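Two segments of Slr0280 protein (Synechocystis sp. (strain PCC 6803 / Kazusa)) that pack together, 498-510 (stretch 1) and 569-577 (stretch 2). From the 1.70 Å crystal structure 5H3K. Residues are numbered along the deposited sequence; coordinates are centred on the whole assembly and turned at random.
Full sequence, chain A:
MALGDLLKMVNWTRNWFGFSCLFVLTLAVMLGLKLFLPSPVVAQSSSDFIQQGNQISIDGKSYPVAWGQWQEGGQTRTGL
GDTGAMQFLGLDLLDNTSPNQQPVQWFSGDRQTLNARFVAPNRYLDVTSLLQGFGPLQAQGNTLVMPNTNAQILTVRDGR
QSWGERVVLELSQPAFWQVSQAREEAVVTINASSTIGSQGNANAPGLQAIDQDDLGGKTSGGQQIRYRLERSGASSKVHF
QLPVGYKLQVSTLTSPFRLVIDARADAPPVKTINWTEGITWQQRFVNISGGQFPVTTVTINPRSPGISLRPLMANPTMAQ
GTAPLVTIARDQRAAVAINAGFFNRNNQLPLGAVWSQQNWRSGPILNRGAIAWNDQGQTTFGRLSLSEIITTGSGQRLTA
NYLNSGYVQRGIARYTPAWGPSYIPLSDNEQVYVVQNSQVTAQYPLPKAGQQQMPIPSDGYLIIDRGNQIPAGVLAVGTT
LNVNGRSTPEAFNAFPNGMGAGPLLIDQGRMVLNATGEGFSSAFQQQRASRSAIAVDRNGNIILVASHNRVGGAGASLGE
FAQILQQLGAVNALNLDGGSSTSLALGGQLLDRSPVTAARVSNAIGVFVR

Stretch 1, residues 498-510: GMGAGPLLIDQGR
Stretch 2, residues 569-577: GAVNALNLD

At the apolar centre, Ile-506 (m, t) and Ala-573 share one sheet face, CB to CB 3.9 Å, and Ile-506 CD1 reaches Ala-570 CB at 4.1 Å. Leu-504 and Leu-574, both t, p, lie on the opposite face, their CA atoms 4.7 Å apart. The strand 504-507 and the strand through Ala-573 and Leu-574 run antiparallel, at 179° between their N-to-C directions, their axes approaching to 4.4 Å. Between these two pairs sits a beta bulge, which lets two antiparallel strands stay bonded while their register slips, and Slr0280 offers a compact example: Leu-505, at phi/psi -106/-45, adds an extra residue, so Ala-573 O accepts from both Leu-505 N (2.9 Å) and Ile-506 N (3.3 Å), while Ala-573 N donates to Ile-506 O (2.9 Å).

Toward one end, Asn-575 N donates to Pro-503 O (3.1 Å); the Gly-502 to Pro-503 peptide bond is cis. Asn-575 (t, chi2 61°) also clasps Gly-502, receiving Gly-502 N at its O (2.9 Å) and sending ND2 to Gly-502 O (3.0 Å). Gly-502, at phi/psi 119/166, adopts angles that call for glycine.

At the other end, a type I' turn, Asp-507 to Arg-510, presents its amides: Gln-508 (phi/psi 48/48) donates through N to Asn-572 OD1 (2.8 Å; Asn-572 chi1 m), and Gly-509 (phi/psi 82/-10) through N to Val-571 O (2.8 Å).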

# COMPACT_ATOMS: atom_id res chain seq x y z
N GLY A 498 7.44 -4.48 -13.72
CA GLY A 498 6.68 -5.62 -13.26
C GLY A 498 6.80 -5.96 -11.80
O GLY A 498 7.68 -5.45 -11.09
N MET A 499 5.91 -6.83 -11.35
CA MET A 499 5.85 -7.23 -9.95
C MET A 499 5.42 -8.69 -9.86
O MET A 499 4.36 -9.07 -10.38
CB MET A 499 4.85 -6.35 -9.20
CG MET A 499 4.55 -6.78 -7.77
SD MET A 499 5.98 -6.69 -6.68
CE MET A 499 6.39 -4.95 -6.75
N GLY A 500 6.22 -9.50 -9.17
CA GLY A 500 5.83 -10.86 -8.85
C GLY A 500 5.22 -10.97 -7.46
O GLY A 500 5.53 -10.19 -6.54
N ALA A 501 4.32 -11.93 -7.29
CA ALA A 501 3.80 -12.28 -5.98
C ALA A 501 3.23 -13.66 -6.06
O ALA A 501 3.98 -14.65 -6.12
CB ALA A 501 2.76 -11.27 -5.47
N GLY A 502 1.91 -13.74 -6.07
CA GLY A 502 1.25 -15.02 -6.29
C GLY A 502 0.38 -15.48 -5.14
O GLY A 502 0.45 -14.96 -4.02
N PRO A 503 -0.46 -16.49 -5.40
CA PRO A 503 -0.55 -17.14 -6.72
C PRO A 503 -1.36 -16.34 -7.73
O PRO A 503 -2.12 -15.43 -7.36
CB PRO A 503 -1.21 -18.49 -6.42
CG PRO A 503 -1.84 -18.35 -5.06
CD PRO A 503 -1.14 -17.24 -4.33
N LEU A 504 -1.18 -16.67 -9.00
CA LEU A 504 -2.06 -16.15 -10.03
C LEU A 504 -3.46 -16.72 -9.77
O LEU A 504 -3.60 -17.93 -9.58
CB LEU A 504 -1.56 -16.58 -11.41
CG LEU A 504 -2.26 -15.97 -12.62
CD1 LEU A 504 -2.03 -14.47 -12.65
CD2 LEU A 504 -1.70 -16.63 -13.89
N LEU A 505 -4.48 -15.87 -9.74
CA LEU A 505 -5.82 -16.32 -9.34
C LEU A 505 -6.78 -16.43 -10.52
O LEU A 505 -7.52 -17.42 -10.65
CB LEU A 505 -6.42 -15.41 -8.27
CG LEU A 505 -5.67 -15.36 -6.94
CD1 LEU A 505 -6.31 -14.34 -6.01
CD2 LEU A 505 -5.64 -16.74 -6.28
N ILE A 506 -6.79 -15.42 -11.38
CA ILE A 506 -7.69 -15.41 -12.54
C ILE A 506 -6.91 -15.08 -13.81
O ILE A 506 -6.06 -14.18 -13.82
CB ILE A 506 -8.84 -14.38 -12.34
CG1 ILE A 506 -9.58 -14.66 -11.03
CG2 ILE A 506 -9.80 -14.41 -13.54
CD1 ILE A 506 -10.68 -13.66 -10.70
N ASP A 507 -7.19 -15.81 -14.89
CA ASP A 507 -6.51 -15.57 -16.16
C ASP A 507 -7.49 -15.71 -17.32
O ASP A 507 -8.10 -16.77 -17.50
CB ASP A 507 -5.34 -16.55 -16.34
CG ASP A 507 -4.45 -16.17 -17.51
OD1 ASP A 507 -4.77 -16.54 -18.66
OD2 ASP A 507 -3.42 -15.50 -17.28
N GLN A 508 -7.65 -14.62 -18.07
CA GLN A 508 -8.62 -14.54 -19.17
C GLN A 508 -9.99 -15.03 -18.73
O GLN A 508 -10.60 -15.86 -19.40
CB GLN A 508 -8.15 -15.33 -20.40
CG GLN A 508 -6.66 -15.16 -20.73
CD GLN A 508 -6.28 -13.77 -21.27
OE1 GLN A 508 -6.75 -12.74 -20.78
NE2 GLN A 508 -5.41 -13.76 -22.27
N GLY A 509 -10.45 -14.54 -17.58
CA GLY A 509 -11.76 -14.85 -17.06
C GLY A 509 -11.89 -16.16 -16.33
O GLY A 509 -12.92 -16.42 -15.71
N ARG A 510 -10.87 -17.01 -16.40
CA ARG A 510 -11.00 -18.30 -15.73
C ARG A 510 -10.20 -18.45 -14.44
O ARG A 510 -9.14 -17.83 -14.24
CB ARG A 510 -10.78 -19.49 -16.69
CG ARG A 510 -9.39 -19.65 -17.27
CD ARG A 510 -9.24 -21.03 -17.94
NE ARG A 510 -9.23 -22.12 -16.95
CZ ARG A 510 -8.14 -22.76 -16.54
NH1 ARG A 510 -6.95 -22.45 -17.06
NH2 ARG A 510 -8.23 -23.72 -15.63
N GLY A 569 -15.26 -8.17 -11.14
CA GLY A 569 -15.14 -8.02 -12.58
C GLY A 569 -13.73 -8.25 -13.10
O GLY A 569 -13.40 -7.85 -14.21
N ALA A 570 -12.90 -8.92 -12.30
CA ALA A 570 -11.53 -9.16 -12.73
C ALA A 570 -11.47 -10.17 -13.88
O ALA A 570 -12.05 -11.24 -13.78
CB ALA A 570 -10.69 -9.65 -11.56
N VAL A 571 -10.78 -9.83 -14.96
CA VAL A 571 -10.50 -10.82 -16.01
C VAL A 571 -9.12 -11.46 -15.84
O VAL A 571 -8.91 -12.59 -16.25
CB VAL A 571 -10.64 -10.22 -17.43
CG1 VAL A 571 -12.02 -9.61 -17.59
CG2 VAL A 571 -9.59 -9.18 -17.69
N ASN A 572 -8.18 -10.72 -15.26
CA ASN A 572 -6.89 -11.27 -14.83
C ASN A 572 -6.68 -10.76 -13.42
O ASN A 572 -7.02 -9.62 -13.15
CB ASN A 572 -5.75 -10.76 -15.73
CG ASN A 572 -5.85 -11.24 -17.17
OD1 ASN A 572 -6.06 -12.42 -17.43
ND2 ASN A 572 -5.67 -10.32 -18.10
N ALA A 573 -6.15 -11.58 -12.51
CA ALA A 573 -5.96 -11.19 -11.12
C ALA A 573 -4.77 -11.90 -10.51
O ALA A 573 -4.61 -13.11 -10.68
CB ALA A 573 -7.24 -11.49 -10.30
N LEU A 574 -3.95 -11.14 -9.79
CA LEU A 574 -2.76 -11.64 -9.12
C LEU A 574 -2.90 -11.40 -7.63
O LEU A 574 -3.13 -10.25 -7.19
CB LEU A 574 -1.51 -10.92 -9.64
CG LEU A 574 -0.20 -11.17 -8.89
CD1 LEU A 574 0.23 -12.60 -9.10
CD2 LEU A 574 0.86 -10.19 -9.43
N ASN A 575 -2.78 -12.46 -6.85
CA ASN A 575 -2.72 -12.35 -5.40
C ASN A 575 -1.41 -11.69 -5.01
O ASN A 575 -0.35 -12.08 -5.50
CB ASN A 575 -2.83 -13.71 -4.73
CG ASN A 575 -2.95 -13.60 -3.22
OD1 ASN A 575 -3.90 -13.00 -2.70
ND2 ASN A 575 -1.96 -14.14 -2.50
N LEU A 576 -1.49 -10.65 -4.18
CA LEU A 576 -0.30 -9.99 -3.66
C LEU A 576 -0.13 -10.47 -2.22
O LEU A 576 -0.96 -11.26 -1.73
CB LEU A 576 -0.48 -8.46 -3.71
CG LEU A 576 -0.63 -7.85 -5.13
CD1 LEU A 576 -0.98 -6.34 -5.10
CD2 LEU A 576 0.62 -8.09 -5.96
N ASP A 577 0.92 -10.03 -1.54
CA ASP A 577 1.12 -10.41 -0.13
C ASP A 577 -0.09 -9.94 0.71
O ASP A 577 -0.68 -8.89 0.44
CB ASP A 577 2.43 -9.78 0.37
CG ASP A 577 2.84 -10.26 1.75
OD1 ASP A 577 2.41 -11.35 2.23
OD2 ASP A 577 3.66 -9.53 2.37